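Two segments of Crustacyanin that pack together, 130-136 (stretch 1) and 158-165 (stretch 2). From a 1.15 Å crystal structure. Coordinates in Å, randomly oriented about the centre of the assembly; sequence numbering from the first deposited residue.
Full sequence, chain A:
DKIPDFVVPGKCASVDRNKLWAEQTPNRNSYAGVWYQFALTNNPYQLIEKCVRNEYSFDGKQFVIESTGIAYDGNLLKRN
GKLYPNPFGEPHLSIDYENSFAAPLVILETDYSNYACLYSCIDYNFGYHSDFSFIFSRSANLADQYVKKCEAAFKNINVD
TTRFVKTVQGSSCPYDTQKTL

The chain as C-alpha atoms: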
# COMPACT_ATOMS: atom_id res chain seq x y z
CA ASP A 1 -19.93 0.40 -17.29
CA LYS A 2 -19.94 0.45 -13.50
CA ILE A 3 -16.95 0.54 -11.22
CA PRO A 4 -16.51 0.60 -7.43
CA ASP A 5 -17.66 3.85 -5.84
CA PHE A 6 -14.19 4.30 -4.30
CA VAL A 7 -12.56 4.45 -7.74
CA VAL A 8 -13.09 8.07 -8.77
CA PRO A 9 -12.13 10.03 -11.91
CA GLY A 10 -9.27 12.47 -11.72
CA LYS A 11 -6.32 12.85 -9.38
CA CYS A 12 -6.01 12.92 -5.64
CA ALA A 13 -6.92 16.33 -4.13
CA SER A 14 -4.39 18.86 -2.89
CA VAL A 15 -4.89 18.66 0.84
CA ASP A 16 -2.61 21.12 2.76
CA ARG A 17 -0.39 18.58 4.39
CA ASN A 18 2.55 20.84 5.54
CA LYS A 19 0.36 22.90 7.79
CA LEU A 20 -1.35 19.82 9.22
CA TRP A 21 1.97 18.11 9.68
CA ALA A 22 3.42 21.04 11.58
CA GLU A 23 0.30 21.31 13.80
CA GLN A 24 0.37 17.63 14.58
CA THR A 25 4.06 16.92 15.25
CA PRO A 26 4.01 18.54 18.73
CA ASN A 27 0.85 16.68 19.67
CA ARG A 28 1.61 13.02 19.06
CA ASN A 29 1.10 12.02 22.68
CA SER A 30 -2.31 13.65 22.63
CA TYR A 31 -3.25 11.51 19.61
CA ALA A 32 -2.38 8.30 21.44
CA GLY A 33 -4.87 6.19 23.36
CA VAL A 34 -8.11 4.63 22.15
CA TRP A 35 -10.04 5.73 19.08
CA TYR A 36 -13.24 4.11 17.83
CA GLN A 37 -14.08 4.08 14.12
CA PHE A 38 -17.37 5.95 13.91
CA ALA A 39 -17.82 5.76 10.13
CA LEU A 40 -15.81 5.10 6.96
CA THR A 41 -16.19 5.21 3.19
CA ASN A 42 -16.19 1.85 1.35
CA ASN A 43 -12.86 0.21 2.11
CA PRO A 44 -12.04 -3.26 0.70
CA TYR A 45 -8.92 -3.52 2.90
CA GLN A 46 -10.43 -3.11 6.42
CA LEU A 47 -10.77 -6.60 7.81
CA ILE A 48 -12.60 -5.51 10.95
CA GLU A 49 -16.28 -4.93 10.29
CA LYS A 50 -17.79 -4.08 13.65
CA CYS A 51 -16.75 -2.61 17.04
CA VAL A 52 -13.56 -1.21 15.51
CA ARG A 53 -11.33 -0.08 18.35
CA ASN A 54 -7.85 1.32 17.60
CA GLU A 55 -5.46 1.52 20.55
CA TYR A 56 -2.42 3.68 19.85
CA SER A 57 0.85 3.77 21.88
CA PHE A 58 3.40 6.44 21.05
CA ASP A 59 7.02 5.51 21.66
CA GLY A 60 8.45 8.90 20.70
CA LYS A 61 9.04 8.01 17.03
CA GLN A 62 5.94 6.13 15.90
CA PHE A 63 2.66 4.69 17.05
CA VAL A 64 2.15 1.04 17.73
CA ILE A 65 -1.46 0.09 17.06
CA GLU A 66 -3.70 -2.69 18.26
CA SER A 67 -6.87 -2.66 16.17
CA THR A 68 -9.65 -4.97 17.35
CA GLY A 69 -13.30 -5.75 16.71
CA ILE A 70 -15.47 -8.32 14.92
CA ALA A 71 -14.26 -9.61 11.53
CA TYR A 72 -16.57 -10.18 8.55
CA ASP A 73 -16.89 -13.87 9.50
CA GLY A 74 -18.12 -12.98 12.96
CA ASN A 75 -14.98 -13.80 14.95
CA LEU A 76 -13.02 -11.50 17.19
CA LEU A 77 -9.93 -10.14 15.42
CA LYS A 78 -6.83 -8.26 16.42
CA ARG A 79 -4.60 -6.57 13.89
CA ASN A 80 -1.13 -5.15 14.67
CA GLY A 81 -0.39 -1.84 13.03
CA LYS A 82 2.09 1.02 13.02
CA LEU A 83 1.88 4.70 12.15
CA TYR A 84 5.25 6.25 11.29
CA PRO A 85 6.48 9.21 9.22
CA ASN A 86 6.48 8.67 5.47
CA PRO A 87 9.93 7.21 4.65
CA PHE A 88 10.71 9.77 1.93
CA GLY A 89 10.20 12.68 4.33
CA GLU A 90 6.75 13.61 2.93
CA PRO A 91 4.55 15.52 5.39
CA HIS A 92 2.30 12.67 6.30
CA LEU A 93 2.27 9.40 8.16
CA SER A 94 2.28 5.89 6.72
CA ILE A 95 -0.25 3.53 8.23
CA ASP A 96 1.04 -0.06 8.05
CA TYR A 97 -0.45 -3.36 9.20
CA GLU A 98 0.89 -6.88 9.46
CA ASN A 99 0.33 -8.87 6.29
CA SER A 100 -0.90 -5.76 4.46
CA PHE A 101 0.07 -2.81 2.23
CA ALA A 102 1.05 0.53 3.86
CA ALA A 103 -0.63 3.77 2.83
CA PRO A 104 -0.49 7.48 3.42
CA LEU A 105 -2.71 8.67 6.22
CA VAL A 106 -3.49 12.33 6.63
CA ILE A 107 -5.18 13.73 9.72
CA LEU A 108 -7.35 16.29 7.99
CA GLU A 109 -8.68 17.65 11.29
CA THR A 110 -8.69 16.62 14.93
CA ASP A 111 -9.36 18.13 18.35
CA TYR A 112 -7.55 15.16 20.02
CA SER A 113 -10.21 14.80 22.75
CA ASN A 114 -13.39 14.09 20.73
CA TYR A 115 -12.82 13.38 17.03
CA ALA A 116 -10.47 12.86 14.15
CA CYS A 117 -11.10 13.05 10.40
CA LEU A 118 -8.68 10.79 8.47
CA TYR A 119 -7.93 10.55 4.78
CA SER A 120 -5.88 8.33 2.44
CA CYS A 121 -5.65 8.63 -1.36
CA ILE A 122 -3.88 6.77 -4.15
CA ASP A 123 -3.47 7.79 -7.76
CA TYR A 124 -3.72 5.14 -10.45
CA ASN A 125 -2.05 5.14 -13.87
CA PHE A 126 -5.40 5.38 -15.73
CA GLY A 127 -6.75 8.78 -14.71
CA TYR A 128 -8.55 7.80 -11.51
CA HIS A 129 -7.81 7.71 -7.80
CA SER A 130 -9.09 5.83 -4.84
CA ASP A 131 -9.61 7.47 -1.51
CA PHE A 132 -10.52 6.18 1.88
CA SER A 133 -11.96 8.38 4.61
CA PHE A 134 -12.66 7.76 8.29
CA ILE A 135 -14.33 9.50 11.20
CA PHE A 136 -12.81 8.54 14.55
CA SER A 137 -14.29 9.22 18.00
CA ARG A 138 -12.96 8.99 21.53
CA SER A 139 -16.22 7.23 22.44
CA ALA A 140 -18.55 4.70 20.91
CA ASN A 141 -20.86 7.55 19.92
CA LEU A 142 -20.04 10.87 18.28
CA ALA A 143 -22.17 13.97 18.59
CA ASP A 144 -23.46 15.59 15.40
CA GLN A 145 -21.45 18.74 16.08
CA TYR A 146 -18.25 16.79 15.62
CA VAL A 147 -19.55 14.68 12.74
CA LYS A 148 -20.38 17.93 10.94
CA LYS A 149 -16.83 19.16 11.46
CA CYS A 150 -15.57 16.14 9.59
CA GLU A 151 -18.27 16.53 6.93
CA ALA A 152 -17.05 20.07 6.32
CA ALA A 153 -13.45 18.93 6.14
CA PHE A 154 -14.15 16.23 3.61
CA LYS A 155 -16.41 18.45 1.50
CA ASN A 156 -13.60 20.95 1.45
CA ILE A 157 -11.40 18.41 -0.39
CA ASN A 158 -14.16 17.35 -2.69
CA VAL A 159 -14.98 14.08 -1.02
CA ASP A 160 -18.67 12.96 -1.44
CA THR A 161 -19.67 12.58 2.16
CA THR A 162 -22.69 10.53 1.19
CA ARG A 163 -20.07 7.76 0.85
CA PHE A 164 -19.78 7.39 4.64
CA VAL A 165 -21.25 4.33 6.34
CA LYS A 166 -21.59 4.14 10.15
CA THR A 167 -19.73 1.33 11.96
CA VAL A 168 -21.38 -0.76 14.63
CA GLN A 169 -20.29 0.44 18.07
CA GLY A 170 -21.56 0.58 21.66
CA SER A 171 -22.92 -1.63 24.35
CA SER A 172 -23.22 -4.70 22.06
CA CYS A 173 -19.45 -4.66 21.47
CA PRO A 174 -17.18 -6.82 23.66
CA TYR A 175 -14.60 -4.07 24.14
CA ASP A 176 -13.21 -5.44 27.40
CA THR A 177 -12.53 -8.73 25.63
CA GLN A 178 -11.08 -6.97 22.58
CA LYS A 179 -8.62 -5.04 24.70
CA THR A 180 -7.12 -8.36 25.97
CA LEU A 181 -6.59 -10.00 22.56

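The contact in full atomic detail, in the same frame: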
# COMPACT_ATOMS: atom_id res chain seq x y z
N SER A 130 -8.26 6.40 -5.85
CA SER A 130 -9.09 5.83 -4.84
C SER A 130 -8.78 6.55 -3.54
O SER A 130 -7.64 6.74 -3.17
CB SER A 130 -8.90 4.34 -4.61
OG SER A 130 -9.62 3.56 -5.57
N ASP A 131 -9.84 6.92 -2.85
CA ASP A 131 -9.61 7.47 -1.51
C ASP A 131 -10.53 6.78 -0.50
O ASP A 131 -11.50 6.11 -0.79
CB ASP A 131 -9.76 8.95 -1.48
CG ASP A 131 -11.08 9.52 -1.94
OD1 ASP A 131 -12.06 8.78 -1.91
OD2 ASP A 131 -11.03 10.69 -2.34
N PHE A 132 -10.05 6.92 0.72
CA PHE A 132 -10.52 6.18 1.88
C PHE A 132 -10.56 7.17 3.04
O PHE A 132 -9.52 7.72 3.39
CB PHE A 132 -9.64 4.94 2.21
CG PHE A 132 -9.58 4.03 0.99
CD1 PHE A 132 -10.64 3.24 0.65
CD2 PHE A 132 -8.49 4.04 0.16
CE1 PHE A 132 -10.61 2.48 -0.52
CE2 PHE A 132 -8.41 3.29 -1.01
CZ PHE A 132 -9.52 2.52 -1.35
N SER A 133 -11.74 7.40 3.59
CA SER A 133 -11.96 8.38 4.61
C SER A 133 -12.57 7.69 5.84
O SER A 133 -13.28 6.69 5.74
CB SER A 133 -12.84 9.52 4.13
OG SER A 133 -12.28 10.18 3.02
N PHE A 134 -12.27 8.30 6.98
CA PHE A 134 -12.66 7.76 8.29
C PHE A 134 -13.01 8.89 9.23
O PHE A 134 -12.36 9.91 9.21
CB PHE A 134 -11.54 6.96 8.93
CG PHE A 134 -10.85 5.93 8.06
CD1 PHE A 134 -9.89 6.33 7.14
CD2 PHE A 134 -11.18 4.58 8.14
CE1 PHE A 134 -9.28 5.39 6.34
CE2 PHE A 134 -10.53 3.65 7.34
CZ PHE A 134 -9.60 4.06 6.43
N ILE A 135 -14.00 8.64 10.08
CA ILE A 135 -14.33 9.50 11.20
C ILE A 135 -14.04 8.67 12.44
O ILE A 135 -14.64 7.58 12.59
CB ILE A 135 -15.77 10.02 11.16
CG1 ILE A 135 -16.01 10.87 9.91
CG2 ILE A 135 -16.17 10.83 12.38
CD1 ILE A 135 -17.49 11.18 9.64
N PHE A 136 -13.14 9.15 13.27
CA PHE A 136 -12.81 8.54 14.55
C PHE A 136 -13.38 9.36 15.74
O PHE A 136 -13.49 10.58 15.64
CB PHE A 136 -11.31 8.50 14.73
CG PHE A 136 -10.48 7.42 14.09
CD1 PHE A 136 -10.97 6.58 13.09
CD2 PHE A 136 -9.14 7.24 14.50
CE1 PHE A 136 -10.21 5.55 12.56
CE2 PHE A 136 -8.36 6.20 13.98
CZ PHE A 136 -8.91 5.38 13.01
N ASN A 158 -13.39 17.97 -1.63
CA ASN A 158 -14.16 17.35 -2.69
C ASN A 158 -14.40 15.86 -2.59
O ASN A 158 -14.53 15.14 -3.58
CB ASN A 158 -13.44 17.69 -4.02
CG ASN A 158 -14.47 18.53 -4.77
OD1 ASN A 158 -14.96 19.47 -4.14
ND2 ASN A 158 -14.74 18.10 -5.99
N VAL A 159 -14.52 15.42 -1.35
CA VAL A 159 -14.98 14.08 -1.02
C VAL A 159 -16.50 14.05 -0.84
O VAL A 159 -16.96 14.89 -0.06
CB VAL A 159 -14.23 13.53 0.21
CG1 VAL A 159 -14.86 12.24 0.75
CG2 VAL A 159 -12.78 13.25 -0.18
N ASP A 160 -17.22 13.14 -1.51
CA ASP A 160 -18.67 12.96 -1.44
C ASP A 160 -19.00 12.32 -0.12
O ASP A 160 -18.91 11.10 0.08
CB ASP A 160 -19.21 12.09 -2.60
CG ASP A 160 -20.73 12.05 -2.61
OD1 ASP A 160 -21.35 12.49 -1.62
OD2 ASP A 160 -21.34 11.58 -3.61
N THR A 161 -19.40 13.17 0.83
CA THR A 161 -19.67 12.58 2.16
C THR A 161 -20.86 11.65 2.26
O THR A 161 -21.03 10.94 3.27
CB THR A 161 -19.83 13.70 3.20
OG1 THR A 161 -20.88 14.56 2.79
CG2 THR A 161 -18.53 14.47 3.22
N THR A 162 -21.67 11.58 1.21
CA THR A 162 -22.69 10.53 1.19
C THR A 162 -22.10 9.12 1.10
O THR A 162 -22.77 8.10 1.28
CB THR A 162 -23.68 10.76 0.02
OG1 THR A 162 -23.00 10.50 -1.23
CG2 THR A 162 -24.21 12.19 0.03
N ARG A 163 -20.80 9.00 0.86
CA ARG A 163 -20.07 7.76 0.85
C ARG A 163 -19.84 7.17 2.24
O ARG A 163 -19.54 6.00 2.39
CB ARG A 163 -18.73 7.97 0.12
CG ARG A 163 -18.90 8.11 -1.40
CD ARG A 163 -17.63 8.60 -2.06
NE ARG A 163 -16.55 7.59 -1.86
CZ ARG A 163 -15.26 7.87 -2.01
NH1 ARG A 163 -14.80 9.06 -2.35
NH2 ARG A 163 -14.41 6.89 -1.77
N PHE A 164 -20.03 7.96 3.30
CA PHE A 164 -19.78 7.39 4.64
C PHE A 164 -20.86 6.42 5.07
O PHE A 164 -22.04 6.66 4.86
CB PHE A 164 -19.73 8.50 5.70
CG PHE A 164 -18.38 9.16 5.73
CD1 PHE A 164 -17.33 8.57 6.42
CD2 PHE A 164 -18.15 10.34 5.06
CE1 PHE A 164 -16.09 9.14 6.45
CE2 PHE A 164 -16.91 10.95 5.09
CZ PHE A 164 -15.87 10.31 5.78
N VAL A 165 -20.39 5.36 5.73
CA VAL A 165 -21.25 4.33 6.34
C VAL A 165 -20.88 4.23 7.80
O VAL A 165 -19.68 4.13 8.15
CB VAL A 165 -21.11 2.96 5.64
CG1 VAL A 165 -22.05 1.97 6.31
CG2 VAL A 165 -21.40 3.09 4.13
O HOH W 1 -13.74 4.73 0.11

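The contact is anchored by a salt bridge between Asp131, on the strand of the first stretch, and Arg163, at the end of the short 3-10 segment of the second. Arg163 NH1 donates to Asp131 OD1 at 2.8 Å, and Arg163 NH2 reaches the same oxygen, Asp131 OD1, at 3.0 Å, so that one carboxylate oxygen lies near the guanidinium plane and is shared by two nitrogens. Arg163 NH2 also makes a weak hydrogen bond to the backbone, with Asp131 O 3.2 Å away. A water reinforces this link: it donates to Asp131 O at 2.8 Å and accepts a weak hydrogen bond from Arg163 NH2 at 2.9 Å. Asp131 OD2 is hydrogen-bonded elsewhere in the structure, which leaves neither carboxylate oxygen unpaired.

Because side chains alternate along the strand, Asp131, Ser133 and Ile135 all direct their CA-to-CB bonds toward the second stretch. Phe164 provides the largest apolar surface facing them. Ile135 CD1 sits over one face of the Phe164 ring, 4.2 Å from the ring centroid and 15° off the normal, a CH-pi arrangement, while Ser133 CB approaches Phe164 CZ obliquely at 3.5 Å. Val159 extends the packing, its CG2 lying 3.8 Å from Asp131 OD2 and its CG1 4.0 Å from Ser133 OG.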